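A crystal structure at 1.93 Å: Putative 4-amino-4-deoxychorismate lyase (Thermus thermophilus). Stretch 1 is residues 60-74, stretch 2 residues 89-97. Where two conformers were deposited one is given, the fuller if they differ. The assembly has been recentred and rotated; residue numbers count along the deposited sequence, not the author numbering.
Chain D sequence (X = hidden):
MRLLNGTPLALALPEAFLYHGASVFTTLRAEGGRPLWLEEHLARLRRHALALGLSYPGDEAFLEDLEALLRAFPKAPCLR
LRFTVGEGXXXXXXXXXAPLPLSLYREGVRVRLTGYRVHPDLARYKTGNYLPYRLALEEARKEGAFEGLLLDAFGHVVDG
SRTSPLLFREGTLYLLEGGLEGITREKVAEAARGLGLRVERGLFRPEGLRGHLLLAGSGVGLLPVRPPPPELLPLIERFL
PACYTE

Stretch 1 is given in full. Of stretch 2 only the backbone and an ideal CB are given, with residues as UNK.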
ATOM      1  N   GLU D  60      21.701  38.353   0.984  1.00 34.09           N
ATOM      2  CA  GLU D  60      21.883  39.612   1.730  1.00 34.75           C
ATOM      3  C   GLU D  60      20.703  39.962   2.633  1.00 33.76           C
ATOM      4  O   GLU D  60      20.906  40.373   3.778  1.00 33.84           O
ATOM      5  CB  GLU D  60      22.238  40.810   0.831  1.00 35.29           C
ATOM      6  CG  GLU D  60      23.380  41.685   1.379  1.00 38.86           C
ATOM      7  CD  GLU D  60      23.117  42.327   2.758  1.00 42.45           C
ATOM      8  OE1 GLU D  60      22.787  43.553   2.800  1.00 45.49           O
ATOM      9  OE2 GLU D  60      23.261  41.634   3.805  1.00 39.55           O
ATOM     10  N   ALA D  61      19.482  39.769   2.120  1.00 32.74           N
ATOM     11  CA  ALA D  61      18.269  40.082   2.848  1.00 32.17           C
ATOM     12  C   ALA D  61      18.182  39.217   4.105  1.00 31.90           C
ATOM     13  O   ALA D  61      17.846  39.704   5.192  1.00 30.51           O
ATOM     14  CB  ALA D  61      17.039  39.890   1.948  1.00 32.34           C
ATOM     15  N   PHE D  62      18.533  37.945   3.945  1.00 31.35           N
ATOM     16  CA  PHE D  62      18.520  37.008   5.052  1.00 31.06           C
ATOM     17  C   PHE D  62      19.632  37.313   6.039  1.00 31.00           C
ATOM     18  O   PHE D  62      19.448  37.188   7.233  1.00 30.90           O
ATOM     19  CB  PHE D  62      18.633  35.576   4.530  1.00 30.54           C
ATOM     20  CG  PHE D  62      17.299  34.922   4.285  1.00 28.24           C
ATOM     21  CD1 PHE D  62      16.354  34.827   5.319  1.00 26.18           C
ATOM     22  CD2 PHE D  62      16.994  34.383   3.042  1.00 27.47           C
ATOM     23  CE1 PHE D  62      15.119  34.213   5.110  1.00 25.38           C
ATOM     24  CE2 PHE D  62      15.744  33.755   2.815  1.00 26.58           C
ATOM     25  CZ  PHE D  62      14.817  33.662   3.862  1.00 26.62           C
ATOM     26  N   LEU D  63      20.782  37.736   5.519  1.00 31.68           N
ATOM     27  CA  LEU D  63      21.922  38.115   6.360  1.00 31.88           C
ATOM     28  C   LEU D  63      21.659  39.417   7.110  1.00 32.36           C
ATOM     29  O   LEU D  63      22.144  39.590   8.232  1.00 33.23           O
ATOM     30  CB  LEU D  63      23.195  38.240   5.529  1.00 32.30           C
ATOM     31  CG  LEU D  63      23.742  36.971   4.875  1.00 32.34           C
ATOM     32  CD1 LEU D  63      24.725  37.358   3.740  1.00 34.49           C
ATOM     33  CD2 LEU D  63      24.410  36.044   5.865  1.00 31.06           C
ATOM     34  N   GLU D  64      20.908  40.326   6.486  1.00 31.58           N
ATOM     35  CA  GLU D  64      20.371  41.517   7.158  1.00 32.67           C
ATOM     36  C   GLU D  64      19.450  41.117   8.310  1.00 31.56           C
ATOM     37  O   GLU D  64      19.597  41.577   9.435  1.00 30.28           O
ATOM     38  CB  GLU D  64      19.548  42.305   6.157  1.00 32.93           C
ATOM     39  CG  GLU D  64      19.675  43.795   6.221  1.00 39.56           C
ATOM     40  CD  GLU D  64      19.184  44.428   4.922  1.00 43.80           C
ATOM     41  OE1 GLU D  64      19.993  44.558   3.975  1.00 45.22           O
ATOM     42  OE2 GLU D  64      17.980  44.750   4.839  1.00 47.14           O
ATOM     43  N   ASP D  65      18.497  40.241   8.016  1.00 31.33           N
ATOM     44  CA  ASP D  65      17.629  39.682   9.059  1.00 31.45           C
ATOM     45  C   ASP D  65      18.438  39.081  10.184  1.00 30.81           C
ATOM     46  O   ASP D  65      18.129  39.288  11.373  1.00 31.03           O
ATOM     47  CB  ASP D  65      16.715  38.599   8.480  1.00 30.90           C
ATOM     48  CG  ASP D  65      15.656  39.169   7.572  1.00 33.78           C
ATOM     49  OD1 ASP D  65      15.492  40.420   7.554  1.00 33.73           O
ATOM     50  OD2 ASP D  65      14.967  38.368   6.896  1.00 32.00           O
ATOM     51  N   LEU D  66      19.466  38.317   9.808  1.00 31.22           N
ATOM     52  CA  LEU D  66      20.249  37.579  10.786  1.00 30.82           C
ATOM     53  C   LEU D  66      20.929  38.488  11.808  1.00 31.70           C
ATOM     54  O   LEU D  66      20.861  38.211  13.018  1.00 31.12           O
ATOM     55  CB  LEU D  66      21.209  36.616  10.099  1.00 30.38           C
ATOM     56  CG  LEU D  66      22.050  35.649  10.927  1.00 28.93           C
ATOM     57  CD1 LEU D  66      21.228  34.859  11.987  1.00 30.08           C
ATOM     58  CD2 LEU D  66      22.784  34.701   9.974  1.00 26.12           C
ATOM     59  N   GLU D  67      21.529  39.591  11.337  1.00 32.64           N
ATOM     60  CA  GLU D  67      22.162  40.582  12.238  1.00 33.78           C
ATOM     61  C   GLU D  67      21.180  41.093  13.287  1.00 33.07           C
ATOM     62  O   GLU D  67      21.503  41.141  14.482  1.00 33.56           O
ATOM     63  CB  GLU D  67      22.694  41.804  11.476  1.00 34.61           C
ATOM     64  CG  GLU D  67      23.405  41.520  10.149  1.00 39.20           C
ATOM     65  CD  GLU D  67      23.886  42.796   9.467  1.00 46.12           C
ATOM     66  OE1 GLU D  67      24.069  43.812  10.201  1.00 46.52           O
ATOM     67  OE2 GLU D  67      24.071  42.773   8.208  1.00 47.43           O
ATOM     68  N   ALA D  68      19.988  41.471  12.831  1.00 32.88           N
ATOM     69  CA  ALA D  68      18.925  41.951  13.711  1.00 32.54           C
ATOM     70  C   ALA D  68      18.538  40.909  14.755  1.00 32.38           C
ATOM     71  O   ALA D  68      18.378  41.239  15.944  1.00 31.84           O
ATOM     72  CB  ALA D  68      17.697  42.374  12.903  1.00 32.71           C
ATOM     73  N   LEU D  69      18.395  39.659  14.320  1.00 31.89           N
ATOM     74  CA  LEU D  69      17.986  38.594  15.237  1.00 32.23           C
ATOM     75  C   LEU D  69      19.038  38.379  16.316  1.00 32.52           C
ATOM     76  O   LEU D  69      18.714  38.268  17.506  1.00 33.22           O
ATOM     77  CB  LEU D  69      17.691  37.289  14.483  1.00 31.34           C
ATOM     78  CG  LEU D  69      16.559  37.281  13.450  1.00 31.92           C
ATOM     79  CD1 LEU D  69      16.508  35.961  12.707  1.00 32.21           C
ATOM     80  CD2 LEU D  69      15.181  37.597  14.097  1.00 32.22           C
ATOM     81  N   LEU D  70      20.291  38.296  15.890  1.00 33.51           N
ATOM     82  CA  LEU D  70      21.433  38.106  16.788  1.00 34.51           C
ATOM     83  C   LEU D  70      21.609  39.267  17.780  1.00 35.16           C
ATOM     84  O   LEU D  70      22.007  39.064  18.941  1.00 35.49           O
ATOM     85  CB  LEU D  70      22.705  37.924  15.964  1.00 33.73           C
ATOM     86  CG  LEU D  70      23.239  36.514  15.649  1.00 35.55           C
ATOM     87  CD1 LEU D  70      22.261  35.390  15.846  1.00 34.91           C
ATOM     88  CD2 LEU D  70      23.874  36.433  14.278  1.00 32.88           C
ATOM     89  N   ARG D  71      21.318  40.473  17.312  1.00 35.70           N
ATOM     90  CA  ARG D  71      21.326  41.653  18.173  1.00 37.06           C
ATOM     91  C   ARG D  71      20.254  41.611  19.243  1.00 36.78           C
ATOM     92  O   ARG D  71      20.469  42.117  20.341  1.00 37.28           O
ATOM     93  CB  ARG D  71      21.244  42.926  17.338  1.00 37.08           C
ATOM     94  CG  ARG D  71      22.621  43.267  16.791  1.00 40.49           C
ATOM     95  CD  ARG D  71      22.596  44.137  15.572  1.00 45.62           C
ATOM     96  NE  ARG D  71      23.967  44.462  15.160  1.00 49.44           N
ATOM     97  CZ  ARG D  71      24.315  45.573  14.520  1.00 50.58           C
ATOM     98  NH1 ARG D  71      23.392  46.484  14.226  1.00 51.40           N
ATOM     99  NH2 ARG D  71      25.586  45.779  14.185  1.00 51.02           N
ATOM    100  N   ALA D  72      19.132  40.966  18.938  1.00 36.28           N
ATOM    101  CA  ALA D  72      18.023  40.855  19.874  1.00 36.60           C
ATOM    102  C   ALA D  72      18.296  39.868  21.010  1.00 37.06           C
ATOM    103  O   ALA D  72      17.612  39.908  22.037  1.00 37.34           O
ATOM    104  CB  ALA D  72      16.754  40.475  19.143  1.00 36.48           C
ATOM    105  N   PHE D  73      19.292  38.996  20.832  1.00 37.43           N
ATOM    106  CA  PHE D  73      19.627  37.979  21.844  1.00 37.07           C
ATOM    107  C   PHE D  73      21.111  37.919  22.166  1.00 38.01           C
ATOM    108  O   PHE D  73      21.729  36.848  22.026  1.00 38.16           O
ATOM    109  CB  PHE D  73      19.172  36.595  21.389  1.00 36.51           C
ATOM    110  CG  PHE D  73      17.694  36.458  21.252  1.00 35.50           C
ATOM    111  CD1 PHE D  73      16.912  36.119  22.353  1.00 33.50           C
ATOM    112  CD2 PHE D  73      17.081  36.645  20.021  1.00 33.25           C
ATOM    113  CE1 PHE D  73      15.544  35.994  22.232  1.00 34.03           C
ATOM    114  CE2 PHE D  73      15.710  36.518  19.890  1.00 33.66           C
ATOM    115  CZ  PHE D  73      14.938  36.198  20.989  1.00 33.02           C
ATOM    116  N   PRO D  74      21.685  39.041  22.654  1.00 38.46           N
ATOM    117  CA  PRO D  74      23.147  39.117  22.795  1.00 39.06           C
ATOM    118  C   PRO D  74      23.683  38.208  23.919  1.00 39.37           C
ATOM    119  O   PRO D  74      24.877  37.877  23.948  1.00 39.17           O
ATOM    120  CB  PRO D  74      23.383  40.592  23.124  1.00 38.94           C
ATOM    121  CG  PRO D  74      22.142  40.973  23.917  1.00 39.57           C
ATOM    122  CD  PRO D  74      21.010  40.211  23.259  1.00 38.81           C
ATOM    123  N   UNK D  89       7.282  36.339   0.675  1.00 32.77           N
ATOM    124  CA  UNK D  89       7.499  36.077   2.085  1.00 32.70           C
ATOM    125  C   UNK D  89       8.940  35.730   2.311  1.00 32.21           C
ATOM    126  O   UNK D  89       9.467  34.781   1.708  1.00 31.69           O
ATOM    127  CB  UNK D  89       6.589  34.956   2.590  1.00 32.70           C
ATOM    128  N   UNK D  90       9.554  36.547   3.156  1.00 32.13           N
ATOM    129  CA  UNK D  90      10.848  36.263   3.724  0.50 32.72           C
ATOM    130  C   UNK D  90      10.638  36.305   5.230  1.00 32.85           C
ATOM    131  O   UNK D  90      10.407  37.367   5.812  1.00 33.21           O
ATOM    132  CB  UNK D  90      11.920  37.248   3.253  0.50 32.72           C
ATOM    133  N   UNK D  91      10.693  35.145   5.858  1.00 31.68           N
ATOM    134  CA  UNK D  91      10.461  35.090   7.266  1.00 31.13           C
ATOM    135  C   UNK D  91      11.755  34.640   7.930  1.00 30.17           C
ATOM    136  O   UNK D  91      12.393  33.688   7.476  1.00 29.29           O
ATOM    137  CB  UNK D  91       9.293  34.160   7.601  1.00 31.13           C
ATOM    138  N   UNK D  92      12.174  35.373   8.957  1.00 28.93           N
ATOM    139  CA  UNK D  92      13.383  35.072   9.708  1.00 27.76           C
ATOM    140  C   UNK D  92      13.050  35.268  11.170  1.00 28.22           C
ATOM    141  O   UNK D  92      12.454  36.297  11.565  1.00 27.48           O
ATOM    142  CB  UNK D  92      14.561  35.948   9.276  1.00 27.76           C
ATOM    143  N   UNK D  93      13.379  34.260  11.973  1.00 27.78           N
ATOM    144  CA  UNK D  93      13.047  34.298  13.399  1.00 28.81           C
ATOM    145  C   UNK D  93      14.075  33.595  14.263  1.00 28.40           C
ATOM    146  O   UNK D  93      14.818  32.728  13.783  1.00 28.56           O
ATOM    147  CB  UNK D  93      11.673  33.666  13.633  1.00 28.81           C
ATOM    148  N   UNK D  94      14.108  33.977  15.540  1.00 28.86           N
ATOM    149  CA  UNK D  94      15.070  33.452  16.483  1.00 28.39           C
ATOM    150  C   UNK D  94      14.429  33.359  17.825  1.00 29.72           C
ATOM    151  O   UNK D  94      13.653  34.235  18.237  1.00 29.23           O
ATOM    152  CB  UNK D  94      16.332  34.315  16.542  1.00 28.39           C
ATOM    153  N   UNK D  95      14.757  32.288  18.523  1.00 29.92           N
ATOM    154  CA  UNK D  95      14.284  32.134  19.870  1.00 31.49           C
ATOM    155  C   UNK D  95      15.355  31.373  20.653  1.00 31.80           C
ATOM    156  O   UNK D  95      16.165  30.635  20.061  1.00 29.72           O
ATOM    157  CB  UNK D  95      12.934  31.415  19.905  1.00 31.49           C
ATOM    158  N   UNK D  96      15.333  31.536  21.986  1.00 33.13           N
ATOM    159  CA  UNK D  96      16.253  30.823  22.867  1.00 33.13           C
ATOM    160  C   UNK D  96      16.170  29.321  22.599  1.00 32.75           C
ATOM    161  O   UNK D  96      15.072  28.791  22.393  1.00 32.34           O
ATOM    162  CB  UNK D  96      15.942  31.125  24.334  1.00 33.13           C
ATOM    163  N   UNK D  97      17.324  28.658  22.579  1.00 32.94           N
ATOM    164  CA  UNK D  97      17.397  27.208  22.393  1.00 32.48           C
ATOM    165  C   UNK D  97      17.550  26.566  23.760  1.00 31.97           C
ATOM    166  O   UNK D  97      18.294  27.070  24.608  1.00 32.05           O
ATOM    167  CB  UNK D  97      18.552  26.816  21.469  1.00 32.48           C
TER

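The strand 89-96 runs roughly parallel to helix 60-72, the axes 22° apart and 8.3 Å at closest approach. Because side chains alternate along an extended strand, positions 90, 92 and 94 turn toward the helix.

Position 89 lies beyond the helix's reach: nothing of stretch 1 comes within 5.5 Å of its ideal CB. Extended backbone angles (-135/121) favour beta-branched residues without demanding one; the residue is Val89.

At position 90 CA-to-CB points toward the helix, with the ideal CB 4.6 Å from Phe62 CZ and 4.9 Å from Asp65 OD2. An aromatic ring, an acid and, farther off, the carbonyl of Ala61 lie ahead, so a long side chain with an aliphatic stem and a donor or positive tip would suit; lysine and arginine both qualify. It is Arg90. Its CG sits over one face of the Phe62 ring, 3.9 Å from the centroid, a CH-pi contact, and its NH1 makes a salt bridge to Asp65 OD2 at a very short 2.3 Å. The guanidinium lays a face against Ala61 CB. NH1 also comes within 2.5 Å of Ala61 O, but the angle is too poor for a hydrogen bond.

Position 91 points away, so stretch 1 scarcely restricts it; it is Leu91, whose backbone O meets the edge of the Phe62 ring.

Position 92 faces the helix again, and closely: its ideal CB is 3.4 Å from Asp65 OD2 and 3.9 Å from Leu69 CD1. Space is short and an acceptor is adjacent, so a small residue suits, preferably one with a donor: serine, perhaps threonine or cysteine; alanine would fit but would offer Asp65 OD2 no donor from this position. Ser92, with chi1 in the m well, donates from OG to Asp65 OD2 at 2.7 Å. The same carboxylate oxygen thus receives both serine and arginine.

Position 93 points away, and many side chains would do; it is Glu93, hydrogen-bonded elsewhere in the structure through OE1.

Position 94 points toward Leu69 CB (3.9 Å from the ideal CB) and Phe73 CE2 (4.1 Å). With apolar atoms already at contact distance, a small apolar residue is apt. Ala94 packs its CB 3.9 Å from Leu69 CB and 4.0 Å from Phe73 CE2.

Position 95 points away; stretch 1 sets little limit, and many types would serve. It is Arg95.

At position 96, directed sideways, phi of -54° permits proline, though other residues could adopt it. Pro96 places CD 4.1 Å from Phe73 CE1, an apolar contact.

Position 97 is out of reach and unconstrained by the helix: Tyr97.

Stretch 2, residues 89-97: VRLSEARPY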
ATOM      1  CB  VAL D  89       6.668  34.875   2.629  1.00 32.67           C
ATOM      2  CG1 VAL D  89       7.145  34.492   4.054  1.00 32.09           C
ATOM      3  CG2 VAL D  89       5.183  35.192   2.621  1.00 33.29           C
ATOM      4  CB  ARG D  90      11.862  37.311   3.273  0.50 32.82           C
ATOM      5  CG  ARG D  90      13.298  36.983   3.616  0.50 34.89           C
ATOM      6  CD  ARG D  90      14.217  37.990   2.967  0.50 37.89           C
ATOM      7  NE  ARG D  90      13.821  39.352   3.308  0.50 40.59           N
ATOM      8  CZ  ARG D  90      14.397  40.054   4.272  0.50 41.21           C
ATOM      9  NH1 ARG D  90      15.390  39.512   4.947  0.50 41.50           N
ATOM     10  NH2 ARG D  90      14.001  41.288   4.554  0.50 41.71           N
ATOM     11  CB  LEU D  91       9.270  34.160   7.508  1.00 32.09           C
ATOM     12  CG  LEU D  91       8.213  34.302   8.608  1.00 34.61           C
ATOM     13  CD1 LEU D  91       7.694  35.714   8.857  1.00 33.76           C
ATOM     14  CD2 LEU D  91       7.050  33.367   8.231  1.00 37.83           C
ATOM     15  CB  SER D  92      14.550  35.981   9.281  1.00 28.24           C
ATOM     16  OG  SER D  92      14.768  35.870   7.876  1.00 28.22           O
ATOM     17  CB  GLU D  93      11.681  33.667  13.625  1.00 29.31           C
ATOM     18  CG  GLU D  93      11.513  32.350  12.932  1.00 31.87           C
ATOM     19  CD  GLU D  93      10.081  31.904  12.968  1.00 35.40           C
ATOM     20  OE1 GLU D  93       9.456  31.903  11.874  1.00 34.02           O
ATOM     21  OE2 GLU D  93       9.593  31.606  14.098  1.00 33.91           O
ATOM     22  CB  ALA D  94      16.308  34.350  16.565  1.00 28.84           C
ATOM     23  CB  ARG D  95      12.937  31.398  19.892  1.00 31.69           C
ATOM     24  CG  ARG D  95      13.051  29.909  19.680  1.00 33.14           C
ATOM     25  CD  ARG D  95      11.753  29.326  19.255  1.00 36.53           C
ATOM     26  NE  ARG D  95      11.840  27.876  19.162  1.00 39.00           N
ATOM     27  CZ  ARG D  95      11.006  27.133  18.445  1.00 42.17           C
ATOM     28  NH1 ARG D  95      10.041  27.713  17.734  1.00 43.01           N
ATOM     29  NH2 ARG D  95      11.156  25.815  18.418  1.00 41.40           N
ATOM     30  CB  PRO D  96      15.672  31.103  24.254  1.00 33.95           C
ATOM     31  CG  PRO D  96      14.162  31.254  24.006  1.00 34.39           C
ATOM     32  CD  PRO D  96      14.202  32.122  22.746  1.00 33.74           C
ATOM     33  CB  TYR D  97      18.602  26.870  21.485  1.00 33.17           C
ATOM     34  CG  TYR D  97      18.915  25.382  21.312  1.00 33.66           C
ATOM     35  CD1 TYR D  97      18.395  24.660  20.249  1.00 33.97           C
ATOM     36  CD2 TYR D  97      19.758  24.715  22.206  1.00 34.79           C
ATOM     37  CE1 TYR D  97      18.679  23.297  20.082  1.00 33.53           C
ATOM     38  CE2 TYR D  97      20.051  23.361  22.055  1.00 33.85           C
ATOM     39  CZ  TYR D  97      19.523  22.663  20.987  1.00 34.21           C
ATOM     40  OH  TYR D  97      19.818  21.323  20.845  1.00 36.77           O
TER
HETATM   41  O   HOH W   1      12.250  39.108   7.231  1.00 27.29           O
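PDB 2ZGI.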